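Local coordinates for Glucanase/chitosanase (Paenibacillus fukuinensis, PDB 4ZY9), which binds chitosan through this CBM32 beta-sandwich module of a larger enzyme that probably hydrolyses glycosidic bonds in chitosan and related glucans, at residues Leu65-Ala69 with Ala70-Ser74. The protein carries 1 engineered substitution. Numbering follows the deposited sequence.
Sequences LNWEA and AYASS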
loop_
_atom_site.group_PDB
_atom_site.type_symbol
_atom_site.label_atom_id
_atom_site.label_comp_id
_atom_site.label_asym_id
_atom_site.label_seq_id
_atom_site.Cartn_x
_atom_site.Cartn_y
_atom_site.Cartn_z
ATOM N N LEU A 65 2.707 -6.709 2.045
ATOM C CA LEU A 65 1.758 -6.055 2.967
ATOM C C LEU A 65 1.665 -6.789 4.279
ATOM O O LEU A 65 1.446 -8.062 4.255
ATOM C CB LEU A 65 0.426 -5.944 2.377
ATOM C CG LEU A 65 0.334 -5.258 0.985
ATOM C CD1 LEU A 65 -1.070 -5.297 0.444
ATOM C CD2 LEU A 65 0.777 -3.801 1.052
ATOM N N ASN A 66 1.811 -6.133 5.396
ATOM C CA ASN A 66 1.554 -6.717 6.695
ATOM C C ASN A 66 0.341 -6.053 7.286
ATOM O O ASN A 66 0.415 -4.904 7.773
ATOM C CB ASN A 66 2.753 -6.544 7.582
ATOM C CG ASN A 66 2.524 -7.094 9.009
ATOM O OD1 ASN A 66 1.560 -7.687 9.289
ATOM N ND2 ASN A 66 3.582 -6.950 9.831
ATOM N N TRP A 67 -0.802 -6.679 7.113
ATOM C CA TRP A 67 -2.071 -6.150 7.577
ATOM C C TRP A 67 -2.315 -6.163 9.013
ATOM O O TRP A 67 -1.951 -7.167 9.688
ATOM C CB TRP A 67 -3.191 -6.928 6.894
ATOM C CG TRP A 67 -3.320 -6.799 5.394
ATOM C CD1 TRP A 67 -2.952 -7.660 4.479
ATOM C CD2 TRP A 67 -3.970 -5.726 4.691
ATOM N NE1 TRP A 67 -3.253 -7.213 3.234
ATOM C CE2 TRP A 67 -3.840 -5.986 3.354
ATOM C CE3 TRP A 67 -4.548 -4.473 5.042
ATOM C CZ2 TRP A 67 -4.418 -5.147 2.369
ATOM C CZ3 TRP A 67 -5.101 -3.701 4.096
ATOM C CH2 TRP A 67 -4.994 -3.988 2.782
ATOM N N GLU A 68 -2.966 -5.142 9.555
ATOM C CA GLU A 68 -3.582 -5.253 10.826
ATOM C C GLU A 68 -4.928 -6.039 10.656
ATOM O O GLU A 68 -5.291 -6.400 9.584
ATOM C CB GLU A 68 -3.696 -3.834 11.409
ATOM C CG GLU A 68 -4.189 -3.688 12.900
ATOM C CD GLU A 68 -5.651 -3.418 13.037
ATOM O OE1 GLU A 68 -6.392 -3.134 12.087
ATOM O OE2 GLU A 68 -6.111 -3.544 14.214
ATOM N N ALA A 69 -5.630 -6.222 11.781
ATOM C CA ALA A 69 -6.883 -6.980 11.727
ATOM C C ALA A 69 -7.776 -6.428 10.639
ATOM O O ALA A 69 -8.586 -7.144 10.066
ATOM C CB ALA A 69 -7.582 -6.937 13.073
ATOM N N ALA A 70 -7.788 -5.115 10.441
ATOM C CA ALA A 70 -8.688 -4.470 9.488
ATOM C C ALA A 70 -8.125 -4.586 8.082
ATOM O O ALA A 70 -7.518 -3.567 7.516
ATOM C CB ALA A 70 -8.938 -3.051 9.945
ATOM N N TYR A 71 -8.179 -5.783 7.517
ATOM C CA TYR A 71 -7.594 -6.028 6.217
ATOM C C TYR A 71 -8.575 -5.809 5.029
ATOM O O TYR A 71 -9.802 -5.754 5.244
ATOM C CB TYR A 71 -7.006 -7.457 6.173
ATOM C CG TYR A 71 -8.071 -8.576 6.217
ATOM C CD1 TYR A 71 -8.498 -9.060 7.427
ATOM C CD2 TYR A 71 -8.649 -9.081 5.094
ATOM C CE1 TYR A 71 -9.477 -10.043 7.502
ATOM C CE2 TYR A 71 -9.630 -10.053 5.169
ATOM C CZ TYR A 71 -10.000 -10.528 6.372
ATOM O OH TYR A 71 -10.951 -11.565 6.417
ATOM N N ALA A 72 -8.026 -5.754 3.803
ATOM C CA ALA A 72 -8.876 -5.664 2.622
ATOM C C ALA A 72 -9.050 -7.043 2.044
ATOM O O ALA A 72 -8.059 -7.760 1.871
ATOM C CB ALA A 72 -8.224 -4.843 1.563
ATOM N N SER A 73 -10.287 -7.473 1.802
ATOM C CA SER A 73 -10.535 -8.683 1.073
ATOM C C SER A 73 -10.585 -8.459 -0.428
ATOM O O SER A 73 -10.302 -9.420 -1.150
ATOM C CB SER A 73 -11.793 -9.379 1.575
ATOM O OG SER A 73 -12.945 -8.616 1.358
ATOM N N SER A 74 -10.938 -7.243 -0.889
ATOM C CA SER A 74 -10.756 -6.918 -2.258
ATOM C C SER A 74 -9.782 -5.789 -2.368
ATOM O O SER A 74 -10.117 -4.744 -1.748
ATOM C CB SER A 74 -12.073 -6.571 -3.039
ATOM O OG SER A 74 -12.916 -7.703 -3.142
#
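Glu68 OE1 accepts a hydrogen bond from Ala70 N over 2.9 Å, with an N-H...O angle of 163°, so the bond is close to straight. The donor does not lie in the carboxylate plane but meets OE1 from above it, 56° out. Two torsions bring the group there: CG is anti to the backbone N, and the bend at chi2 (-96°) folds the carboxylate back onto the following turn, where OE1 also lies 3.3 Å from Ala70 CB. The same oxygen has a second, long and weak ionic partner in Arg38.

Ala70 is the centre of an inverse gamma turn, closed by a weak hydrogen bond from Tyr71 N to Ala69 O at 2.9 Å. The turn brings the chain back across the Trp67 indole. Tyr71 CB sits over one face, 4.1 Å from the centroid of the five-membered ring, an off-centre CH-pi contact. Further along that face runs the Tyr71-Ala72 peptide, with Ala72 N 3.6 Å from Trp67 CZ3, while Ala72 CB reaches Trp67 CH2 at 3.6 Å. The Tyr71 side chain crosses that of Trp67 at about a right angle, its CD1 passing 3.3 Å from Ala69 O. Replacing Trp67 by an alanine is likely to leave Tyr71 CB and the Tyr71-Ala72 peptide without the surface they lie on, and Asp103 without its indole N-H partner.

That NE1 bond to Asp103 OD2 ties the buried indole to strand 102-107, while the Trp67 side chain also packs on Leu130 of strand 129-136 and on the engineered Met117 of strand 114-122. The loop joins strand 57-67 of one sheet of the beta-sandwich to strand 75-80 of the other, with a classic beta bulge at Ser73 and Ser74, facing Val121, leading into the latter.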